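Local coordinates for protein 33 kDa chaperonin (Thermotoga maritima, PDB 1VQ0) that probably acts as a redox-regulated molecular chaperone that protects unfolding and oxidatively damaged proteins from irreversible aggregation, and binds zinc through four cysteines, at residues I82-A87 against V124-R129; V141-V144 against E150-A153; Y154-S159 against S164-G169. All coordinates share one frame; numbering follows the deposited sequence.

Contact 1: residues I82-A87 against V124-R129; sequences IRRVVA and VLRVVR
R84 and R126 meet through their guanidinium ends alone, spanning strand 71-78, which lies between strands 84-90 and 123-130 in the sheet. The nearest CA atoms, those of R84 and V124, are 9.9 Å apart, so only long side chains can close the gap. From its CB, R84 runs on through CG and CD without touching the other segment, its chain extended as far as NE. NE is the first atom to come near, 4.0 Å from R126 NH2; CZ lies 3.9 Å from that same nitrogen, and R84 NH2 approaches R126 NH2 to 3.3 Å. R126 arrives differently: its chain bends at chi3 (-70°), and the two guanidinium planes end up 81° apart, the side chains crossing at about a right angle. Two donors facing each other cannot bond; their closeness is probably made tolerable by the acid they share. D75, on the intervening strand 71-78, makes a salt bridge with NH2 of both arginines through OD2. E77 of the same strand makes a further salt bridge with R126 NH2, and Q140 takes a hydrogen bond from R126 NH1. Arginine suits both places, being long enough to reach an acid on the neighbouring strand and rich enough in N-H groups to serve several acceptors. The result is a pair of arginines linked through the acids of the strand between them, on one face of the antiparallel part of a mixed sheet.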
# COMPACT_ATOMS: atom_id res chain seq x y z
N ILE A 82 -19.28 -10.17 -5.65
CA ILE A 82 -18.10 -10.49 -6.47
C ILE A 82 -16.76 -10.67 -5.70
O ILE A 82 -15.90 -11.40 -6.16
CB ILE A 82 -17.91 -9.56 -7.69
CG1 ILE A 82 -17.30 -10.35 -8.87
CG2 ILE A 82 -17.10 -8.32 -7.32
CD1 ILE A 82 -17.32 -9.63 -10.28
N ARG A 83 -16.62 -9.96 -4.57
CA ARG A 83 -15.57 -10.11 -3.56
C ARG A 83 -14.23 -9.48 -3.92
O ARG A 83 -13.65 -8.72 -3.14
CB ARG A 83 -15.39 -11.56 -3.13
CG ARG A 83 -16.65 -12.25 -2.67
CD ARG A 83 -16.47 -13.51 -1.73
NE ARG A 83 -15.46 -14.50 -2.14
CZ ARG A 83 -15.63 -15.47 -3.06
NH1 ARG A 83 -16.77 -15.60 -3.77
NH2 ARG A 83 -14.61 -16.30 -3.31
N ARG A 84 -13.74 -9.83 -5.10
CA ARG A 84 -12.44 -9.39 -5.56
C ARG A 84 -12.36 -9.31 -7.09
O ARG A 84 -12.88 -10.17 -7.78
CB ARG A 84 -11.32 -10.34 -5.08
CG ARG A 84 -10.01 -9.57 -4.89
CD ARG A 84 -9.02 -10.32 -4.13
NE ARG A 84 -7.81 -9.57 -3.79
CZ ARG A 84 -6.86 -10.06 -2.97
NH1 ARG A 84 -6.99 -11.25 -2.43
NH2 ARG A 84 -5.78 -9.39 -2.68
N VAL A 85 -11.71 -8.24 -7.56
CA VAL A 85 -11.47 -7.98 -8.96
C VAL A 85 -10.02 -7.58 -9.15
O VAL A 85 -9.55 -6.59 -8.56
CB VAL A 85 -12.35 -6.81 -9.46
CG1 VAL A 85 -12.24 -6.68 -10.94
CG2 VAL A 85 -13.77 -7.01 -9.07
N VAL A 86 -9.31 -8.35 -9.99
CA VAL A 86 -7.87 -8.20 -10.20
C VAL A 86 -7.56 -8.10 -11.71
O VAL A 86 -7.97 -8.94 -12.52
CB VAL A 86 -7.10 -9.42 -9.59
CG1 VAL A 86 -5.62 -9.27 -9.77
CG2 VAL A 86 -7.36 -9.56 -8.15
N ALA A 87 -6.90 -7.03 -12.10
CA ALA A 87 -6.50 -6.88 -13.48
C ALA A 87 -5.08 -6.45 -13.56
O ALA A 87 -4.72 -5.45 -12.95
CB ALA A 87 -7.40 -5.94 -14.22
N VAL A 124 -11.80 -1.44 -0.97
CA VAL A 124 -10.55 -0.70 -1.22
C VAL A 124 -10.02 -1.00 -2.64
O VAL A 124 -10.34 -2.01 -3.26
CB VAL A 124 -9.42 -1.08 -0.15
CG1 VAL A 124 -9.88 -0.89 1.19
CG2 VAL A 124 -8.90 -2.51 -0.30
N LEU A 125 -9.18 -0.10 -3.12
CA LEU A 125 -8.46 -0.30 -4.35
C LEU A 125 -6.95 -0.24 -4.09
O LEU A 125 -6.48 0.65 -3.45
CB LEU A 125 -8.91 0.74 -5.36
CG LEU A 125 -8.23 0.80 -6.73
CD1 LEU A 125 -9.11 1.62 -7.69
CD2 LEU A 125 -6.91 1.44 -6.63
N ARG A 126 -6.26 -1.26 -4.59
CA ARG A 126 -4.81 -1.43 -4.57
C ARG A 126 -4.22 -1.40 -5.96
O ARG A 126 -4.80 -1.94 -6.87
CB ARG A 126 -4.42 -2.79 -3.94
CG ARG A 126 -4.50 -2.77 -2.51
CD ARG A 126 -4.03 -3.99 -1.75
NE ARG A 126 -4.94 -5.06 -1.97
CZ ARG A 126 -5.94 -5.41 -1.20
NH1 ARG A 126 -6.20 -4.82 -0.07
NH2 ARG A 126 -6.68 -6.44 -1.57
N VAL A 127 -3.08 -0.74 -6.08
CA VAL A 127 -2.22 -0.79 -7.27
C VAL A 127 -0.84 -1.28 -6.88
O VAL A 127 -0.16 -0.68 -6.02
CB VAL A 127 -2.21 0.52 -8.04
CG1 VAL A 127 -1.19 0.49 -9.22
CG2 VAL A 127 -3.64 0.80 -8.52
N VAL A 128 -0.46 -2.40 -7.49
CA VAL A 128 0.86 -3.05 -7.33
C VAL A 128 1.71 -2.74 -8.55
O VAL A 128 1.30 -2.97 -9.68
CB VAL A 128 0.71 -4.55 -7.19
CG1 VAL A 128 1.99 -5.22 -6.87
CG2 VAL A 128 -0.31 -4.84 -6.09
N ARG A 129 2.87 -2.14 -8.30
CA ARG A 129 3.81 -1.82 -9.35
C ARG A 129 5.05 -2.70 -9.19
O ARG A 129 5.85 -2.54 -8.29
CB ARG A 129 4.17 -0.38 -9.29
CG ARG A 129 3.08 0.52 -9.83
CD ARG A 129 3.59 1.13 -11.14
NE ARG A 129 4.02 2.46 -10.94
CZ ARG A 129 4.78 3.20 -11.74
NH1 ARG A 129 5.37 2.83 -12.85
NH2 ARG A 129 5.00 4.39 -11.34

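Contact 2: residues V141-V144 against E150-A153; sequences VPLV and EDLA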
# COMPACT_ATOMS: atom_id res chain seq x y z
N VAL A 141 -6.00 2.66 -1.46
CA VAL A 141 -6.89 3.77 -1.19
C VAL A 141 -8.32 3.23 -0.99
O VAL A 141 -8.66 2.21 -1.55
CB VAL A 141 -6.83 4.86 -2.31
CG1 VAL A 141 -5.44 5.46 -2.42
CG2 VAL A 141 -7.34 4.35 -3.65
N PRO A 142 -9.16 3.94 -0.24
CA PRO A 142 -10.52 3.56 -0.12
C PRO A 142 -11.25 3.80 -1.44
O PRO A 142 -10.82 4.64 -2.21
CB PRO A 142 -11.08 4.42 1.02
CG PRO A 142 -10.06 5.55 1.20
CD PRO A 142 -8.85 5.18 0.47
N LEU A 143 -12.28 2.98 -1.71
CA LEU A 143 -13.05 3.16 -2.95
C LEU A 143 -13.81 4.45 -2.80
O LEU A 143 -14.17 4.84 -1.72
CB LEU A 143 -13.99 2.00 -3.20
CG LEU A 143 -13.39 0.69 -3.60
CD1 LEU A 143 -14.53 -0.44 -3.51
CD2 LEU A 143 -12.76 0.74 -5.02
N VAL A 144 -13.99 5.14 -3.91
CA VAL A 144 -14.76 6.32 -4.01
C VAL A 144 -16.23 6.03 -4.36
O VAL A 144 -17.12 6.70 -3.86
CB VAL A 144 -14.20 7.21 -5.18
CG1 VAL A 144 -15.28 8.24 -5.65
CG2 VAL A 144 -12.96 7.90 -4.73
N GLU A 150 -13.76 5.87 -11.68
CA GLU A 150 -13.55 6.98 -10.72
C GLU A 150 -12.63 6.61 -9.57
O GLU A 150 -11.93 7.47 -9.05
CB GLU A 150 -14.89 7.47 -10.15
CG GLU A 150 -14.76 8.85 -9.55
CD GLU A 150 -16.04 9.36 -8.89
OE1 GLU A 150 -17.03 8.60 -8.93
OE2 GLU A 150 -15.99 10.49 -8.33
N ASP A 151 -12.75 5.37 -9.11
CA ASP A 151 -11.87 4.81 -8.11
C ASP A 151 -10.39 4.89 -8.56
O ASP A 151 -9.56 5.31 -7.78
CB ASP A 151 -12.24 3.40 -7.83
CG ASP A 151 -13.68 3.22 -7.42
OD1 ASP A 151 -14.17 3.87 -6.45
OD2 ASP A 151 -14.36 2.38 -8.01
N LEU A 152 -10.14 4.59 -9.82
CA LEU A 152 -8.80 4.60 -10.41
C LEU A 152 -8.31 5.99 -10.62
O LEU A 152 -7.16 6.30 -10.31
CB LEU A 152 -8.75 3.89 -11.77
CG LEU A 152 -7.55 2.96 -12.01
CD1 LEU A 152 -7.30 2.82 -13.39
CD2 LEU A 152 -6.34 3.31 -11.44
N ALA A 153 -9.20 6.87 -11.07
CA ALA A 153 -8.87 8.33 -11.12
C ALA A 153 -8.44 8.88 -9.76
O ALA A 153 -7.48 9.59 -9.69
CB ALA A 153 -10.04 9.14 -11.68
O HOH W 1 -10.72 4.65 -4.92
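The carboxylates of D151 and E150 each turn one face to a methyl group. L143 CD2 lies over the face of the D151 carboxylate, 3.6 Å from its CG, and V144 CG1 lies over that of E150, 3.5 Å from CD; leucine and valine suit these places by offering apolar methyls to lie against the flat groups. These contacts belong to a strand-loop-helix connection, in which the loop that leaves strand 137-142 is tied to the first turn of helix 149-160. At the rim of the D151 group the interactions become polar. D151 OD1 accepts a hydrogen bond from V144 N at 2.8 Å, met nearly along its C-O axis, though the angle of 135° at the hydrogen makes the bond bent. S145 N and G146 N also donate to OD1, while OD2 takes I148 N. Aspartate suits this place: its short side chain, with CG beside its own backbone N (chi1 -56°), holds a buried carboxylate among the N-H groups of the loop, and its negative charge is probably stabilised by the nearby start of the helix. E150 is exposed and can keep its charged end at the surface; its extended chain passes V144 at about a right angle, and OE1 has a weak hydrogen bond with S145 OG. One water also joins the two backbones, donating to P142 O at 2.7 Å and to D151 O at 3.2 Å.

Contact 3: residues Y154-S159 against S164-G169; sequences YYFAVS and SAFSIG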
# COMPACT_ATOMS: atom_id res chain seq x y z
N TYR A 154 -9.12 8.47 -8.69
CA TYR A 154 -8.76 8.90 -7.33
C TYR A 154 -7.42 8.33 -6.84
O TYR A 154 -6.64 9.04 -6.20
CB TYR A 154 -9.88 8.56 -6.37
CG TYR A 154 -9.71 8.95 -4.93
CD1 TYR A 154 -9.79 10.27 -4.52
CD2 TYR A 154 -9.52 7.98 -3.98
CE1 TYR A 154 -9.61 10.62 -3.18
CE2 TYR A 154 -9.38 8.29 -2.67
CZ TYR A 154 -9.43 9.58 -2.27
OH TYR A 154 -9.26 9.78 -0.95
N TYR A 155 -7.15 7.08 -7.14
CA TYR A 155 -5.82 6.49 -6.91
C TYR A 155 -4.76 7.44 -7.55
O TYR A 155 -3.80 7.95 -6.87
CB TYR A 155 -5.71 5.07 -7.47
CG TYR A 155 -4.28 4.72 -7.66
CD1 TYR A 155 -3.51 4.25 -6.59
CD2 TYR A 155 -3.66 4.91 -8.92
CE1 TYR A 155 -2.13 3.99 -6.76
CE2 TYR A 155 -2.29 4.69 -9.10
CZ TYR A 155 -1.51 4.22 -8.03
OH TYR A 155 -0.15 4.02 -8.18
N PHE A 156 -4.96 7.76 -8.82
CA PHE A 156 -3.95 8.58 -9.51
C PHE A 156 -3.79 9.96 -8.86
O PHE A 156 -2.66 10.35 -8.53
CB PHE A 156 -4.17 8.63 -11.05
CG PHE A 156 -3.63 7.41 -11.77
CD1 PHE A 156 -2.26 7.29 -12.01
CD2 PHE A 156 -4.48 6.37 -12.21
CE1 PHE A 156 -1.74 6.14 -12.67
CE2 PHE A 156 -3.95 5.21 -12.84
CZ PHE A 156 -2.60 5.10 -13.06
N ALA A 157 -4.91 10.67 -8.63
CA ALA A 157 -4.86 11.98 -7.98
C ALA A 157 -4.14 11.94 -6.60
O ALA A 157 -3.26 12.75 -6.31
CB ALA A 157 -6.30 12.62 -7.86
N VAL A 158 -4.44 10.95 -5.79
CA VAL A 158 -3.94 10.95 -4.43
C VAL A 158 -2.60 10.24 -4.29
O VAL A 158 -1.75 10.82 -3.67
CB VAL A 158 -4.95 10.34 -3.43
CG1 VAL A 158 -4.27 10.11 -2.06
CG2 VAL A 158 -6.13 11.29 -3.23
N SER A 159 -2.41 9.00 -4.79
CA SER A 159 -1.12 8.35 -4.62
C SER A 159 -0.05 8.81 -5.59
O SER A 159 1.12 8.83 -5.25
CB SER A 159 -1.20 6.83 -4.73
OG SER A 159 -2.39 6.34 -4.16
N SER A 164 -6.52 13.10 -12.91
CA SER A 164 -6.90 12.12 -13.90
C SER A 164 -8.40 12.09 -14.12
O SER A 164 -9.20 12.38 -13.22
CB SER A 164 -6.48 10.71 -13.40
OG SER A 164 -5.06 10.54 -13.21
N ALA A 165 -8.75 11.67 -15.34
CA ALA A 165 -10.12 11.30 -15.73
C ALA A 165 -10.04 10.02 -16.50
O ALA A 165 -9.24 9.91 -17.45
CB ALA A 165 -10.76 12.38 -16.60
N PHE A 166 -10.81 9.03 -16.06
CA PHE A 166 -11.02 7.76 -16.78
C PHE A 166 -12.49 7.63 -17.16
O PHE A 166 -13.37 7.92 -16.36
CB PHE A 166 -10.62 6.56 -15.95
CG PHE A 166 -9.14 6.35 -15.79
CD1 PHE A 166 -8.39 7.15 -14.93
CD2 PHE A 166 -8.52 5.29 -16.42
CE1 PHE A 166 -7.02 6.92 -14.75
CE2 PHE A 166 -7.19 5.08 -16.28
CZ PHE A 166 -6.43 5.87 -15.41
N SER A 167 -12.76 7.28 -18.40
CA SER A 167 -14.11 6.90 -18.80
C SER A 167 -14.08 5.55 -19.44
O SER A 167 -13.33 5.35 -20.37
CB SER A 167 -14.73 7.88 -19.72
OG SER A 167 -16.09 7.54 -19.98
N ILE A 168 -14.91 4.63 -18.91
CA ILE A 168 -14.82 3.19 -19.20
C ILE A 168 -16.20 2.59 -19.34
O ILE A 168 -17.10 2.90 -18.56
CB ILE A 168 -14.04 2.43 -18.04
CG1 ILE A 168 -12.58 2.90 -17.90
CG2 ILE A 168 -14.05 0.93 -18.32
CD1 ILE A 168 -11.86 2.29 -16.71
N GLY A 169 -16.38 1.70 -20.32
CA GLY A 169 -17.69 1.10 -20.62
C GLY A 169 -17.51 -0.26 -21.25
O GLY A 169 -16.59 -0.49 -22.06
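A tight helix-to-strand connection brings residues 154-159, on helix 149-160, against residues 164-169 at the start of strand 164-173, outermost in this chain's sheet. F156 carries the helix side of the contact, meeting S164 with its root and F166 with its ring. The two phenyl rings lie nearly parallel, with planes 22° apart, but they are slid so far past each other that their centroids are 5.7 Å apart and they barely overlap. The touch is therefore confined to a few ring carbons: F156 CE2 is 3.6 Å from F166 CZ, and F156 CD2 is 3.6 Å from F166 CE1. Both rings are set by the same choice of first torsion, CG lying beside the backbone N (chi1 -81° in F156 and -74° in F166), which brings each ring to the interface of helix and strand. Phenylalanine suits these buried positions because each ring gives a broad apolar surface with no polar group to satisfy. F156 is covered by its own neighbour too: Y155 CE2 sits 3.7 Å above the F156 plane, over its centre, so a tyrosine edge meets a phenylalanine face. At the root, S164 OG comes to 3.0 Å from F156 CB, a tight approach between a hydroxyl and a methylene that is no hydrogen bond. A small serine fits beside the helix here, and its hydroxyl is hydrogen-bonded to I162 O in the turn and to Q186 NE2 on the adjacent strand. Around the pair, strand 176-187 contributes Q186, which touches both phenylalanines, and A184 next to F166, while helix 46-62 brings V62 to F156 and L61 to F166. Y155 turns to strand 123-130, packing on L125 and V127, while Y154 and V158 turn to the second subunit and pack on its F137.

How the contacts relate
Helix 149-160 joins contacts 2 and 3, whose centres are about 7 Å apart: V144 CG2 packs on Y154 CG at 3.4 Å, and L152 CD1 reaches F166 CE2 at 3.7 Å. Contact 1 lies about 11 Å from contact 2 and 14 Å from contact 3, centre to centre. Strands 123-130 and 137-142 are sheet neighbours, with L125 N 2.8 Å from V141 O. L125 and V127 face the helix, V127 CB lying 3.7 Å from Y155 CE1, whereas the arginines of contact 1 are on the opposite sheet face. There V86 touches W277, which lies between C275 and C278 in the sequence, two of the four cysteines that bind zinc. Contacts 2 and 3 both border the second subunit.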